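Local coordinates for protein YrdA (Escherichia coli, PDB 3TIO) that binds a zinc ion as a gamma-class carbonic anhydrase homologue and may switch between allosteric conformations, at the interface of chains A and B. Residues are numbered along the deposited sequence; one frame, centred on the assembly and turned at random. Chains: chain A/B, Protein YrdA.

Contact 1: the interface of chains A and B. Residues chain A 90-91, 107-108, 125; chain B 93, 95, 110, 112-113.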
# COMPACT_ATOMS: atom_id res chain seq x y z
N HIS A 90 7.75 6.57 1.24
CA HIS A 90 6.35 6.35 0.88
C HIS A 90 6.00 4.88 0.97
O HIS A 90 6.82 4.01 0.66
CB HIS A 90 6.09 6.78 -0.56
CG HIS A 90 6.53 8.17 -0.89
ND1 HIS A 90 5.88 9.29 -0.44
CD2 HIS A 90 7.54 8.61 -1.68
CE1 HIS A 90 6.47 10.37 -0.94
NE2 HIS A 90 7.47 9.98 -1.69
N LYS A 91 4.76 4.61 1.37
CA LYS A 91 4.24 3.25 1.43
C LYS A 91 5.02 2.25 2.27
O LYS A 91 4.94 1.05 2.03
CB LYS A 91 4.10 2.68 0.01
CG LYS A 91 2.95 3.23 -0.80
CD LYS A 91 2.91 2.55 -2.16
CE LYS A 91 1.61 2.84 -2.90
NZ LYS A 91 0.44 2.26 -2.20
N MET A 107 11.24 3.58 0.09
CA MET A 107 9.82 3.44 -0.18
C MET A 107 9.40 2.02 -0.51
O MET A 107 10.13 1.28 -1.18
CB MET A 107 9.39 4.40 -1.31
CG MET A 107 10.00 4.14 -2.68
SD MET A 107 9.60 5.47 -3.85
CE MET A 107 11.05 6.49 -3.71
N GLY A 108 8.23 1.64 -0.02
CA GLY A 108 7.70 0.31 -0.27
C GLY A 108 8.29 -0.81 0.56
O GLY A 108 7.94 -1.98 0.37
N ALA A 125 14.71 0.73 -1.48
CA ALA A 125 13.28 0.61 -1.77
C ALA A 125 12.86 -0.83 -2.01
O ALA A 125 13.63 -1.64 -2.52
CB ALA A 125 12.94 1.46 -2.99
N MET B 93 3.46 2.34 -6.94
CA MET B 93 4.28 3.43 -6.43
C MET B 93 5.07 3.98 -7.62
O MET B 93 5.91 3.27 -8.17
CB MET B 93 5.23 2.89 -5.36
CG MET B 93 6.24 3.89 -4.81
SD MET B 93 5.56 5.02 -3.58
CE MET B 93 5.93 6.61 -4.34
N HIS B 95 7.55 7.08 -8.82
CA HIS B 95 8.37 8.14 -8.26
C HIS B 95 9.35 8.78 -9.24
O HIS B 95 10.40 8.22 -9.54
CB HIS B 95 9.13 7.58 -7.06
CG HIS B 95 9.44 8.60 -6.02
ND1 HIS B 95 10.61 9.34 -6.02
CD2 HIS B 95 8.73 9.04 -4.96
CE1 HIS B 95 10.60 10.18 -5.01
NE2 HIS B 95 9.47 10.03 -4.35
N ILE B 110 6.71 -0.96 -8.12
CA ILE B 110 7.43 0.24 -7.69
C ILE B 110 8.34 0.69 -8.83
O ILE B 110 9.21 -0.06 -9.25
CB ILE B 110 8.30 -0.06 -6.44
CG1 ILE B 110 7.42 -0.46 -5.26
CG2 ILE B 110 9.14 1.18 -6.09
CD1 ILE B 110 8.20 -0.95 -4.04
N LEU B 112 11.05 3.52 -9.77
CA LEU B 112 11.89 4.54 -9.16
C LEU B 112 12.34 5.70 -10.03
O LEU B 112 12.13 5.73 -11.24
CB LEU B 112 13.10 3.86 -8.52
CG LEU B 112 12.72 2.82 -7.45
CD1 LEU B 112 13.97 2.14 -6.93
CD2 LEU B 112 11.96 3.50 -6.32
N ASP B 113 12.96 6.68 -9.37
CA ASP B 113 13.44 7.90 -10.01
C ASP B 113 14.26 7.72 -11.27
O ASP B 113 15.17 6.90 -11.33
CB ASP B 113 14.24 8.71 -8.99
CG ASP B 113 13.42 9.05 -7.75
OD1 ASP B 113 12.60 9.99 -7.82
OD2 ASP B 113 13.60 8.38 -6.72
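A:Met107 lays its terminal methyl over the face of the B:His95 imidazole, CE sitting 3.5 Å above the ring plane and over its centre. Two torsions bring it there: chi1 of 64° puts CG in the crowded position between backbone N and carbonyl carbon, and the bend at chi3 (96°) turns CE onto the ring. The thioether sulfur SD of A:Met107 also lies 3.8 Å from B:Met93 CG and 3.9 Å from B:Leu112 CD2. B:Leu112 slides past A:Met107 in the opposite direction, and its two methyls also flank A:Ala125 CB. Alongside, B:Met93 crosses A:His90 at about a right angle, its SD 3.5 Å from A:His90 CB, while CD of A:Lys91, the next residue of chain A, touches the same sulfur with the two side chains running antiparallel. B:Ile110 CD1 closes the group against A:Gly108 CA.

Toward the rim the imidazoles of A:His90 and B:His95 meet, NE2 to NE2 at 3.3 Å, without a hydrogen bond; B:His95 is a zinc ligand, and such closeness fits nitrogens converging on a shared metal. Behind it, ND1 of B:His95 donates to OD1 of B:Asp113 at 2.8 Å, on the syn side of the carboxylate but 28° out of its plane, which helps to fix the ring's rotation and probably keeps NE2 turned to the metal. The patch joins turns of two left-handed beta-helices, with B:Met93 and B:His95 on strand 93-95 facing loops of chain A.

Contact 2: the interface of chains A and B. Residues chain A 39, 61, 90, 167, 174; chain B 7, 27, 45, 47, 66, 69.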
# COMPACT_ATOMS: atom_id res chain seq x y z
N TRP A 39 2.61 12.51 6.49
CA TRP A 39 2.06 12.85 5.19
C TRP A 39 0.74 12.14 4.85
O TRP A 39 0.23 11.34 5.64
CB TRP A 39 3.16 12.63 4.15
CG TRP A 39 4.32 13.57 4.44
CD1 TRP A 39 5.28 13.41 5.41
CD2 TRP A 39 4.54 14.86 3.87
NE1 TRP A 39 6.07 14.54 5.48
CE2 TRP A 39 5.64 15.44 4.55
CE3 TRP A 39 3.90 15.59 2.85
CZ2 TRP A 39 6.11 16.72 4.24
CZ3 TRP A 39 4.38 16.86 2.55
CH2 TRP A 39 5.47 17.41 3.24
N ASP A 61 3.87 9.52 2.63
CA ASP A 61 2.58 9.11 2.07
C ASP A 61 2.33 7.62 1.95
O ASP A 61 3.15 6.89 1.39
CB ASP A 61 2.39 9.71 0.67
CG ASP A 61 2.95 11.11 0.54
OD1 ASP A 61 4.17 11.28 0.75
OD2 ASP A 61 2.17 12.03 0.21
N HIS A 90 7.75 6.57 1.24
CA HIS A 90 6.35 6.35 0.88
C HIS A 90 6.00 4.88 0.97
O HIS A 90 6.82 4.01 0.66
CB HIS A 90 6.09 6.78 -0.56
CG HIS A 90 6.53 8.17 -0.89
ND1 HIS A 90 5.88 9.29 -0.44
CD2 HIS A 90 7.54 8.61 -1.68
CE1 HIS A 90 6.47 10.37 -0.94
NE2 HIS A 90 7.47 9.98 -1.69
N TYR A 167 12.80 17.36 4.68
CA TYR A 167 11.41 17.07 4.99
C TYR A 167 10.86 17.91 6.14
O TYR A 167 9.65 18.09 6.26
CB TYR A 167 11.21 15.57 5.26
CG TYR A 167 10.53 14.89 4.10
CD1 TYR A 167 11.25 14.12 3.18
CD2 TYR A 167 9.16 15.05 3.89
CE1 TYR A 167 10.61 13.53 2.07
CE2 TYR A 167 8.52 14.46 2.79
CZ TYR A 167 9.25 13.71 1.89
OH TYR A 167 8.61 13.14 0.81
N TYR A 174 3.95 23.39 4.39
CA TYR A 174 2.55 23.00 4.42
C TYR A 174 1.86 23.55 5.66
O TYR A 174 0.68 23.89 5.62
CB TYR A 174 2.43 21.47 4.39
CG TYR A 174 2.53 20.89 3.00
CD1 TYR A 174 1.43 20.90 2.15
CD2 TYR A 174 3.73 20.37 2.52
CE1 TYR A 174 1.52 20.40 0.85
CE2 TYR A 174 3.83 19.87 1.23
CZ TYR A 174 2.72 19.89 0.40
OH TYR A 174 2.82 19.40 -0.89
N TYR B 7 -0.13 23.93 -3.31
CA TYR B 7 1.22 23.88 -2.77
C TYR B 7 1.82 25.19 -3.27
O TYR B 7 2.11 25.32 -4.46
CB TYR B 7 2.04 22.71 -3.33
CG TYR B 7 3.48 22.77 -2.89
CD1 TYR B 7 3.83 22.60 -1.56
CD2 TYR B 7 4.50 23.05 -3.81
CE1 TYR B 7 5.16 22.70 -1.14
CE2 TYR B 7 5.83 23.15 -3.40
CZ TYR B 7 6.15 22.98 -2.07
OH TYR B 7 7.46 23.09 -1.66
N ILE B 27 -2.38 16.98 -4.83
CA ILE B 27 -1.71 18.19 -4.37
C ILE B 27 -0.73 18.87 -5.32
O ILE B 27 0.11 18.22 -5.93
CB ILE B 27 -0.93 17.89 -3.07
CG1 ILE B 27 -1.87 17.29 -2.02
CG2 ILE B 27 -0.27 19.16 -2.53
CD1 ILE B 27 -1.14 16.49 -0.95
N ARG B 45 1.12 13.77 -5.49
CA ARG B 45 1.74 14.97 -4.94
C ARG B 45 2.75 15.59 -5.90
O ARG B 45 3.82 15.02 -6.16
CB ARG B 45 2.39 14.60 -3.59
CG ARG B 45 3.00 15.76 -2.80
CD ARG B 45 2.90 15.55 -1.28
NE ARG B 45 3.72 14.45 -0.74
CZ ARG B 45 5.01 14.54 -0.43
NH1 ARG B 45 5.67 15.68 -0.61
NH2 ARG B 45 5.64 13.49 0.10
N ASP B 47 4.50 18.68 -5.71
CA ASP B 47 4.99 19.87 -5.04
C ASP B 47 6.44 20.21 -5.38
O ASP B 47 6.72 21.31 -5.87
CB ASP B 47 4.81 19.73 -3.52
CG ASP B 47 5.27 18.39 -2.97
OD1 ASP B 47 5.02 18.14 -1.77
OD2 ASP B 47 5.86 17.58 -3.72
N HIS B 66 4.56 10.47 -6.79
CA HIS B 66 5.34 11.62 -6.35
C HIS B 66 6.48 11.89 -7.32
O HIS B 66 6.66 11.16 -8.30
CB HIS B 66 5.91 11.40 -4.94
CG HIS B 66 6.35 12.67 -4.27
ND1 HIS B 66 7.41 12.72 -3.38
CD2 HIS B 66 5.88 13.94 -4.35
CE1 HIS B 66 7.57 13.95 -2.95
NE2 HIS B 66 6.65 14.71 -3.52
N HIS B 69 12.92 13.68 -5.06
CA HIS B 69 13.25 14.59 -3.96
C HIS B 69 14.50 15.39 -4.30
O HIS B 69 15.60 14.85 -4.34
CB HIS B 69 13.49 13.80 -2.67
CG HIS B 69 12.30 13.05 -2.19
ND1 HIS B 69 12.35 12.14 -1.15
CD2 HIS B 69 11.01 13.06 -2.61
CE1 HIS B 69 11.15 11.63 -0.95
NE2 HIS B 69 10.32 12.17 -1.82
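A:Asp61 and B:Arg45 lie almost in one plane, carboxylate and guanidinium 8° apart, and the pair shows how a flat cation can be held at its edges and on both faces. The grip is side-on: NH2 of B:Arg45 reaches A:Asp61 OD1 at 2.7 Å and NE reaches OD2 at 3.0 Å, each oxygen using its syn lone pair. Bends at chi2 and chi3 (68°) swing the guanidinium into this position. A:Trp39 covers one guanidinium face, its CE3 3.6 Å above the plane, and B:His66 NE2 lies over the opposite face, toward its rim. In the plane, NH2 also donates to the phenol oxygen OH of A:Tyr167 at 3.1 Å, and NH1 to B:Asp47 OD1 at 2.8 Å. That oxygen accepts a second bond, from OH of A:Tyr174 at 2.7 Å, on the anti side and 26° out of the carboxylate plane, while B:Asp47 OD2 takes NE2 of B:His66 and steadies its ring. A leucine in place of B:Arg45 would probably leave the A:Asp61 carboxylate without its charged mate and take a hydrogen-bond donor from A:Tyr167 OH and from B:Asp47 OD1.

Two zinc ligands take part in edge-to-face pairs: A:Tyr167 meets B:His69, and A:His90 meets B:His66 with NE2 3.2 Å from ND1. B:Tyr7 CD1 and B:Ile27 CG2 pack about the phenol end of A:Tyr174. Both chain A tyrosines come from helix 154-176, which runs along its own left-handed beta-helix and reaches the neighbouring one, where strands 43-46 and 64-66 present B:Arg45 and B:His66.

Contact 1 and contact 2 are centred about 13 Å apart, measured between the centres of their C-alpha atoms, and A:His90 belongs to both. The zinc ligands B:His66, B:His69 and B:His95 are divided between them, and A:His90 NE2 points among their nitrogens, so it probably completes the metal site from the adjacent subunit. The apolar patch of contact 1 and the charged network of contact 2 thus border one metal centre along the beta-helix. Gamma-class enzymes are typically trimers with metal sites between subunits; in this three-copy assembly, metal binding and subunit association are likely to depend on each other.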